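Local structure of replication protein (Sphinx1.76-related DNA, 6H24) at the interface of chains A and B. The protein probably initiates plasmid replication by binding origin DNA, and is represented here by its WH1 domain, the N-terminal winged-helix part that pairs as a dimer in such initiators. Residues are numbered along the deposited sequence; one frame, centred on the assembly and turned at random. Chains: chain A/B, Replication protein.

Contact 1: the interface of chains A and B. Residues chain A 99-101; chain B 91-94.
Strand 99-103 of chain A meets strand 88-95 of chain B edge to edge, with A:Ile100 opposite B:Thr93 in an antiparallel register that also sets A:Gln99 against B:Ser94 and A:Gly101 against B:Ile92. The evidence for a continuous sheet is a reciprocal pair of backbone bonds. A:Ile100 N donates to B:Thr93 O at 3.0 Å, bending little at the hydrogen (168°), and B:Thr93 N returns a bond to A:Ile100 O at 2.8 Å. Two rows of side chains border this ladder. On one face, A:Ile100 and B:Thr93 run side by side and point the same way. Their meeting is modest: CG1 of A:Ile100 reaches CB of B:Thr93 at 4.0 Å. On the other face, A:Gln99 and B:Ile92 meet at a slant. With CG of A:Gln99 opposite its own backbone N (chi1 -175°) and the rest of the chain extended, the glutamine stretches past the methyl branch of B:Ile92, whose CG2 lies 3.6 Å from A:Gln99 CG. That methyl also approaches the carbonyl oxygen A:Ile100 O at 3.5 Å, so it sits beside the backbone ladder as well as the glutamine stem. The amide end is tied across the interface by water 1 rather than directly: A:Gln99 NE2 lies 2.7 Å from the water oxygen, which is in turn 2.9 Å from the hydroxyl OG of B:Ser94.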
loop_
_atom_site.group_PDB
_atom_site.type_symbol
_atom_site.label_atom_id
_atom_site.label_comp_id
_atom_site.label_asym_id
_atom_site.label_seq_id
_atom_site.Cartn_x
_atom_site.Cartn_y
_atom_site.Cartn_z
ATOM N N GLN A 99 2.787 -2.575 -3.163
ATOM C CA GLN A 99 3.252 -3.915 -3.478
ATOM C C GLN A 99 4.456 -3.800 -4.391
ATOM O O GLN A 99 4.469 -2.957 -5.291
ATOM C CB GLN A 99 2.148 -4.726 -4.177
ATOM C CG GLN A 99 2.460 -6.196 -4.454
ATOM C CD GLN A 99 1.350 -6.890 -5.225
ATOM O OE1 GLN A 99 1.578 -7.468 -6.296
ATOM N NE2 GLN A 99 0.142 -6.824 -4.698
ATOM N N ILE A 100 5.439 -4.676 -4.178
ATOM C CA ILE A 100 6.598 -4.795 -5.058
ATOM C C ILE A 100 6.856 -6.273 -5.317
ATOM O O ILE A 100 6.389 -7.149 -4.587
ATOM C CB ILE A 100 7.853 -4.132 -4.457
ATOM C CG1 ILE A 100 8.191 -4.760 -3.097
ATOM C CG2 ILE A 100 7.644 -2.630 -4.334
ATOM C CD1 ILE A 100 9.492 -4.289 -2.490
ATOM N N GLY A 101 7.629 -6.543 -6.357
ATOM C CA GLY A 101 7.991 -7.910 -6.675
ATOM C C GLY A 101 9.205 -7.937 -7.567
ATOM O O GLY A 101 9.486 -6.981 -8.294
ATOM N N ASN B 91 8.913 -13.095 -6.498
ATOM C CA ASN B 91 8.874 -12.872 -5.055
ATOM C C ASN B 91 8.197 -11.533 -4.791
ATOM O O ASN B 91 8.738 -10.482 -5.145
ATOM C CB ASN B 91 10.276 -12.889 -4.451
ATOM C CG ASN B 91 10.830 -14.289 -4.309
ATOM O OD1 ASN B 91 10.359 -15.064 -3.482
ATOM N ND2 ASN B 91 11.833 -14.613 -5.101
ATOM N N ILE B 92 7.012 -11.577 -4.189
ATOM C CA ILE B 92 6.183 -10.394 -3.971
ATOM C C ILE B 92 6.211 -10.024 -2.494
ATOM O O ILE B 92 6.095 -10.893 -1.621
ATOM C CB ILE B 92 4.741 -10.655 -4.439
ATOM C CG1 ILE B 92 4.738 -10.894 -5.952
ATOM C CG2 ILE B 92 3.825 -9.486 -4.078
ATOM C CD1 ILE B 92 3.431 -11.407 -6.494
ATOM N N THR B 93 6.289 -8.724 -2.216
ATOM C CA THR B 93 6.083 -8.192 -0.878
ATOM C C THR B 93 4.919 -7.208 -0.923
ATOM O O THR B 93 4.874 -6.338 -1.797
ATOM C CB THR B 93 7.335 -7.491 -0.354
ATOM O OG1 THR B 93 8.453 -8.387 -0.422
ATOM C CG2 THR B 93 7.120 -7.056 1.091
ATOM N N SER B 94 3.987 -7.346 0.024
ATOM C CA SER B 94 2.791 -6.524 0.057
ATOM C C SER B 94 2.624 -5.902 1.434
ATOM O O SER B 94 3.009 -6.485 2.458
ATOM C CB SER B 94 1.533 -7.343 -0.274
ATOM O OG SER B 94 0.370 -6.544 -0.226
HETATM O O HOH W 1 -0.891 -5.493 -2.574
#

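Contact 2: the interface of chains A and B. Residues chain A 101-103, 110; chain B 85, 90-92.
A:Tyr102 and B:Asn91 form a hydrogen-bonded antiparallel backbone pair, with A:Tyr102 N giving to B:Asn91 O at 3.0 Å and B:Asn91 N giving to A:Tyr102 O at 2.9 Å. Their side chains overlap on one face of the sheet: chi1 of 62° puts CG of A:Tyr102 between the backbone N and the carbonyl carbon, which brings the ring over B:Asn91, and CB of B:Asn91 lies over a ring face, 3.7 Å from the centroid, as a CH-pi contact displaced toward the rim. The asparagine amide is turned 39° from the ring plane. On the opposite face, A:Met103 packs tightly, its CG 3.4 Å from B:Ile90 CB. The salt bridge of B:Arg85 with A:Glu110 is side-on: NE reaches carboxylate oxygen OE2 at 3.1 Å and NH2 reaches OE1 at 3.2 Å. Both oxygens are met on their syn sides, though from out of the carboxylate plane, whereas both oxygens lie close to the guanidinium plane. The two planes are inclined by 20°; a bond to each oxygen is likely to limit rotation of either group. B:Ile90 covers one and the same side of the pair, its CG2 over the guanidinium centre and its CD1 over the carboxylate. An alanine in place of A:Glu110 would remove the carboxylate, probably leaving the B:Arg85 guanidinium without its charged mate and freer to turn. A:Met103 crosses B:Arg85 at about a right angle, its bent end setting CE 3.4 Å from B:Arg85 CB.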
loop_
_atom_site.group_PDB
_atom_site.type_symbol
_atom_site.label_atom_id
_atom_site.label_comp_id
_atom_site.label_asym_id
_atom_site.label_seq_id
_atom_site.Cartn_x
_atom_site.Cartn_y
_atom_site.Cartn_z
ATOM N N GLY A 101 7.629 -6.543 -6.357
ATOM C CA GLY A 101 7.991 -7.910 -6.675
ATOM C C GLY A 101 9.205 -7.937 -7.567
ATOM O O GLY A 101 9.486 -6.981 -8.294
ATOM N N TYR A 102 9.921 -9.051 -7.517
ATOM C CA TYR A 102 11.072 -9.220 -8.390
ATOM C C TYR A 102 11.153 -10.650 -8.890
ATOM O O TYR A 102 10.826 -11.603 -8.171
ATOM C CB TYR A 102 12.380 -8.842 -7.679
ATOM C CG TYR A 102 12.691 -9.702 -6.485
ATOM C CD1 TYR A 102 13.328 -10.924 -6.638
ATOM C CD2 TYR A 102 12.374 -9.282 -5.203
ATOM C CE1 TYR A 102 13.619 -11.723 -5.541
ATOM C CE2 TYR A 102 12.668 -10.062 -4.102
ATOM C CZ TYR A 102 13.287 -11.282 -4.277
ATOM O OH TYR A 102 13.582 -12.062 -3.179
ATOM N N MET A 103 11.635 -10.779 -10.128
ATOM C CA MET A 103 11.862 -12.066 -10.783
ATOM C C MET A 103 13.330 -12.142 -11.196
ATOM O O MET A 103 13.725 -11.554 -12.210
ATOM C CB MET A 103 10.956 -12.225 -11.994
ATOM C CG MET A 103 9.485 -12.208 -11.672
ATOM S SD MET A 103 8.487 -12.313 -13.164
ATOM C CE MET A 103 8.937 -13.949 -13.730
ATOM N N GLU A 110 8.255 -5.581 -10.414
ATOM C CA GLU A 110 6.847 -5.232 -10.523
ATOM C C GLU A 110 6.495 -4.313 -9.364
ATOM O O GLU A 110 6.925 -4.551 -8.236
ATOM C CB GLU A 110 5.943 -6.464 -10.448
ATOM C CG GLU A 110 5.786 -7.254 -11.710
ATOM C CD GLU A 110 4.686 -8.285 -11.570
ATOM O OE1 GLU A 110 4.003 -8.286 -10.519
ATOM O OE2 GLU A 110 4.516 -9.102 -12.490
ATOM N N ARG B 85 5.136 -17.375 -12.702
ATOM C CA ARG B 85 4.990 -16.597 -13.922
ATOM C C ARG B 85 5.445 -17.475 -15.082
ATOM O O ARG B 85 5.938 -18.589 -14.888
ATOM C CB ARG B 85 5.798 -15.293 -13.854
ATOM C CG ARG B 85 5.341 -14.238 -12.806
ATOM C CD ARG B 85 4.292 -13.244 -13.330
ATOM N NE ARG B 85 3.978 -12.188 -12.359
ATOM C CZ ARG B 85 3.105 -12.322 -11.363
ATOM N NH1 ARG B 85 2.461 -13.467 -11.202
ATOM N NH2 ARG B 85 2.876 -11.318 -10.527
ATOM N N ILE B 90 8.132 -15.298 -9.129
ATOM C CA ILE B 90 8.234 -13.920 -8.671
ATOM C C ILE B 90 8.074 -13.900 -7.154
ATOM O O ILE B 90 7.215 -14.596 -6.596
ATOM C CB ILE B 90 7.196 -12.996 -9.350
ATOM C CG1 ILE B 90 7.422 -11.548 -8.896
ATOM C CG2 ILE B 90 5.766 -13.440 -9.065
ATOM C CD1 ILE B 90 6.755 -10.501 -9.770
ATOM N N ASN B 91 8.913 -13.095 -6.498
ATOM C CA ASN B 91 8.874 -12.872 -5.055
ATOM C C ASN B 91 8.197 -11.533 -4.791
ATOM O O ASN B 91 8.738 -10.482 -5.145
ATOM C CB ASN B 91 10.276 -12.889 -4.451
ATOM C CG ASN B 91 10.830 -14.289 -4.309
ATOM O OD1 ASN B 91 10.359 -15.064 -3.482
ATOM N ND2 ASN B 91 11.833 -14.613 -5.101
ATOM N N ILE B 92 7.012 -11.577 -4.189
ATOM C CA ILE B 92 6.183 -10.394 -3.971
ATOM C C ILE B 92 6.211 -10.024 -2.494
ATOM O O ILE B 92 6.095 -10.893 -1.621
ATOM C CB ILE B 92 4.741 -10.655 -4.439
ATOM C CG1 ILE B 92 4.738 -10.894 -5.952
ATOM C CG2 ILE B 92 3.825 -9.486 -4.078
ATOM C CD1 ILE B 92 3.431 -11.407 -6.494
#

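Contact 1 and contact 2 are successive stretches of one intermolecular strand pairing: the centres of their C-alpha atoms lie about 6 Å apart, and both include A:Gly101, B:Asn91 and B:Ile92. The common register carries the ladder from one to the other. Contact 1 relies mainly on backbone pairing and a water bridge, whereas contact 2 hides more surface and recruits strand 108-113 of chain A and strand 78-85 of chain B. Because the interface is two-fold symmetric, each contact recurs with the chains exchanged, consistent with a WH1 dimer, although the structure alone does not establish its state in solution.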